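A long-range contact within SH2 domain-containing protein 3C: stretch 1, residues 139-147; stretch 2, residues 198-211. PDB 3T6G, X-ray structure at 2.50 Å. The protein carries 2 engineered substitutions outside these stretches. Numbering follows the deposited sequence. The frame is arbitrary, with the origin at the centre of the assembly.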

# COMPACT_ATOMS: atom_id res chain seq x y z
N ARG A 139 -5.99 -13.67 -5.63
CA ARG A 139 -4.76 -14.14 -5.01
C ARG A 139 -4.03 -15.15 -5.86
O ARG A 139 -2.80 -15.17 -5.89
N GLY A 140 -4.79 -16.00 -6.54
CA GLY A 140 -4.21 -17.15 -7.21
C GLY A 140 -4.09 -17.01 -8.71
O GLY A 140 -3.04 -17.23 -9.28
N THR A 141 -5.19 -16.67 -9.36
CA THR A 141 -5.18 -16.52 -10.80
C THR A 141 -4.45 -15.23 -11.20
O THR A 141 -3.52 -15.25 -12.01
N MET A 142 -4.87 -14.12 -10.60
CA MET A 142 -4.34 -12.80 -10.95
C MET A 142 -3.03 -12.41 -10.26
O MET A 142 -2.38 -11.46 -10.71
N GLY A 143 -2.66 -13.09 -9.18
CA GLY A 143 -1.51 -12.68 -8.37
C GLY A 143 -1.52 -11.18 -8.08
O GLY A 143 -0.52 -10.50 -8.25
N ASN A 144 -2.69 -10.67 -7.69
CA ASN A 144 -2.89 -9.27 -7.38
C ASN A 144 -3.12 -9.10 -5.88
O ASN A 144 -4.27 -9.16 -5.43
N MET A 145 -2.04 -8.90 -5.10
CA MET A 145 -2.14 -8.81 -3.64
C MET A 145 -2.89 -7.57 -3.19
O MET A 145 -3.44 -7.52 -2.10
N PHE A 146 -2.90 -6.55 -4.03
CA PHE A 146 -3.54 -5.29 -3.65
C PHE A 146 -5.04 -5.49 -3.44
O PHE A 146 -5.54 -5.37 -2.32
N SER A 147 -5.77 -5.81 -4.51
CA SER A 147 -7.22 -6.03 -4.40
C SER A 147 -7.62 -7.30 -3.64
O SER A 147 -8.67 -7.34 -3.00
N GLY A 198 6.06 -14.11 0.80
CA GLY A 198 4.91 -13.76 -0.00
C GLY A 198 4.72 -14.68 -1.20
O GLY A 198 5.28 -15.78 -1.23
N PRO A 199 3.93 -14.23 -2.19
CA PRO A 199 3.56 -15.01 -3.37
C PRO A 199 4.73 -15.17 -4.33
O PRO A 199 5.57 -14.28 -4.40
N PRO A 200 4.78 -16.30 -5.06
CA PRO A 200 5.89 -16.52 -5.99
C PRO A 200 5.96 -15.36 -6.96
O PRO A 200 4.99 -15.02 -7.63
N LEU A 201 7.13 -14.72 -7.00
CA LEU A 201 7.33 -13.54 -7.80
C LEU A 201 6.91 -13.80 -9.26
O LEU A 201 6.43 -12.90 -9.95
N SER A 202 7.06 -15.04 -9.71
CA SER A 202 6.79 -15.38 -11.11
C SER A 202 5.31 -15.31 -11.51
O SER A 202 4.99 -15.24 -12.70
N ASN A 203 4.40 -15.36 -10.54
CA ASN A 203 2.98 -15.18 -10.84
C ASN A 203 2.48 -13.83 -10.40
O ASN A 203 1.30 -13.51 -10.58
N THR A 204 3.37 -13.02 -9.85
CA THR A 204 2.96 -11.75 -9.26
C THR A 204 2.82 -10.62 -10.27
O THR A 204 3.59 -10.51 -11.24
N THR A 205 1.89 -9.74 -9.96
CA THR A 205 1.34 -8.81 -10.91
C THR A 205 1.14 -7.53 -10.15
O THR A 205 1.15 -6.44 -10.71
N PHE A 206 0.96 -7.67 -8.85
CA PHE A 206 0.83 -6.53 -7.97
C PHE A 206 1.13 -6.97 -6.54
O PHE A 206 0.27 -7.53 -5.87
N PRO A 207 2.35 -6.71 -6.07
CA PRO A 207 2.90 -7.27 -4.83
C PRO A 207 2.20 -6.66 -3.63
O PRO A 207 1.42 -5.70 -3.77
N HIS A 208 2.48 -7.22 -2.46
CA HIS A 208 1.87 -6.71 -1.23
C HIS A 208 2.63 -5.44 -0.79
O HIS A 208 3.79 -5.51 -0.36
N VAL A 209 2.00 -4.27 -0.91
CA VAL A 209 2.65 -3.00 -0.60
C VAL A 209 1.85 -2.19 0.42
O VAL A 209 2.23 -1.07 0.74
N LEU A 210 0.74 -2.73 0.93
CA LEU A 210 -0.02 -1.97 1.93
C LEU A 210 0.70 -1.76 3.27
O LEU A 210 0.63 -0.69 3.86
N PRO A 211 1.39 -2.78 3.79
CA PRO A 211 2.15 -2.44 4.98
C PRO A 211 3.10 -1.27 4.70
O PRO A 211 2.98 -0.25 5.36

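Gly-140 offers only backbone: Asn-203, chi1 t, points its CB sideways yet brings its amide back, and ND2 donates a weak hydrogen bond to Gly-140 O (3.2 Å). Met-142 points its CB away and meets Thr-205 through its carbonyl, Met-142 O lying 3.2 Å from Thr-205 CB. Gly-143 has positive phi, which favours glycine, and space enforces the same choice: an ideal CB would sit 2.2 Å from Asn-203 O, a clash. Gly-143 O accepts from Phe-206 N (3.2 Å) and weakly from Thr-205 N (3.1 Å).

Asn-144, chi1 t, caps the following helix, OD1 accepting weakly from Phe-146 N and Ser-147 N while resting 3.4 Å from Phe-206 CB. Met-145 anchors its backbone to the other stretch, N donating to Phe-206 O at 2.8 Å. Its side chain (m, m, p) starts toward stretch 2, CB lying 4.0 Å from His-208 CB, then bends so that SD reaches Pro-199 CG at 3.8 Å. A water joins Met-145 O (2.6 Å, weak) to His-208 ND1 (2.7 Å).

Phe-146 and Phe-206, both chi1 t, point inward. Phe-146 CB sits over the Phe-206 ring face, 3.4 Å from its centroid; the rings are nearly parallel but slid apart, and Phe-146 CD1 meets Leu-210 CD1 at 3.8 Å.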

# COMPACT_ATOMS: atom_id res chain seq x y z
CB ARG A 139 -5.04 -14.74 -3.65
CG ARG A 139 -4.29 -16.02 -3.43
CD ARG A 139 -4.04 -16.26 -1.98
NE ARG A 139 -2.72 -16.82 -1.81
CZ ARG A 139 -2.50 -18.10 -1.55
NH1 ARG A 139 -3.52 -18.93 -1.41
NH2 ARG A 139 -1.25 -18.53 -1.41
CB THR A 141 -6.61 -16.52 -11.37
OG1 THR A 141 -7.25 -17.75 -11.04
CG2 THR A 141 -6.58 -16.38 -12.85
CB MET A 142 -5.39 -11.73 -10.64
CG MET A 142 -6.64 -11.83 -11.49
SD MET A 142 -6.27 -12.55 -13.09
CE MET A 142 -5.71 -11.08 -13.93
CB ASN A 144 -4.08 -8.70 -8.20
CG ASN A 144 -4.42 -7.29 -7.81
OD1 ASN A 144 -3.69 -6.68 -7.02
ND2 ASN A 144 -5.53 -6.76 -8.33
CB MET A 145 -0.76 -8.79 -2.97
CG MET A 145 0.13 -9.99 -3.20
SD MET A 145 -0.66 -11.58 -2.87
CE MET A 145 -1.75 -11.72 -4.28
CB PHE A 146 -3.23 -4.20 -4.69
CG PHE A 146 -3.98 -2.89 -4.47
CD1 PHE A 146 -3.50 -1.94 -3.60
CD2 PHE A 146 -5.14 -2.62 -5.14
CE1 PHE A 146 -4.18 -0.76 -3.41
CE2 PHE A 146 -5.81 -1.44 -4.95
CZ PHE A 146 -5.34 -0.52 -4.09
CB SER A 147 -7.91 -5.94 -5.76
OG SER A 147 -8.21 -4.57 -6.04
CB PRO A 199 2.48 -14.16 -4.03
CG PRO A 199 2.84 -12.76 -3.64
CD PRO A 199 3.41 -12.85 -2.25
CB PRO A 200 5.51 -17.82 -6.71
CG PRO A 200 4.03 -17.95 -6.52
CD PRO A 200 3.71 -17.30 -5.21
CB LEU A 201 8.81 -13.16 -7.71
CG LEU A 201 9.39 -11.80 -8.11
CD1 LEU A 201 8.93 -10.69 -7.18
CD2 LEU A 201 10.90 -11.94 -8.07
CB SER A 202 7.35 -16.76 -11.44
OG SER A 202 6.49 -17.78 -10.97
CB ASN A 203 2.11 -16.28 -10.21
CG ASN A 203 0.65 -16.23 -10.67
OD1 ASN A 203 0.33 -16.60 -11.80
ND2 ASN A 203 -0.25 -15.78 -9.79
CB THR A 204 3.91 -11.31 -8.14
OG1 THR A 204 4.09 -12.40 -7.23
CG2 THR A 204 3.34 -10.13 -7.40
CB THR A 205 -0.04 -9.38 -11.36
OG1 THR A 205 -0.05 -9.65 -12.77
CG2 THR A 205 -1.17 -8.46 -10.96
CB PHE A 206 -0.58 -5.97 -8.06
CG PHE A 206 -0.72 -4.62 -7.46
CD1 PHE A 206 -1.69 -3.75 -7.92
CD2 PHE A 206 0.12 -4.20 -6.46
CE1 PHE A 206 -1.83 -2.50 -7.39
CE2 PHE A 206 -0.01 -2.95 -5.91
CZ PHE A 206 -1.00 -2.11 -6.37
CB PRO A 207 4.33 -6.77 -4.85
CG PRO A 207 4.19 -5.40 -5.46
CD PRO A 207 3.15 -5.57 -6.55
CB HIS A 208 1.87 -7.82 -0.16
CG HIS A 208 1.08 -7.48 1.06
ND1 HIS A 208 -0.14 -6.85 1.00
CD2 HIS A 208 1.33 -7.69 2.38
CE1 HIS A 208 -0.61 -6.67 2.23
NE2 HIS A 208 0.26 -7.18 3.08
CB VAL A 209 2.86 -2.09 -1.87
CG1 VAL A 209 3.58 -2.82 -2.99
CG2 VAL A 209 1.53 -1.56 -2.40
CB LEU A 210 -1.43 -2.52 2.14
CG LEU A 210 -2.36 -1.46 1.58
CD1 LEU A 210 -2.61 -1.73 0.11
CD2 LEU A 210 -3.65 -1.37 2.35
CB PRO A 211 2.92 -3.72 5.28
CG PRO A 211 1.99 -4.78 4.83
CD PRO A 211 1.34 -4.24 3.57
O HOH W 1 -1.93 -5.81 -0.77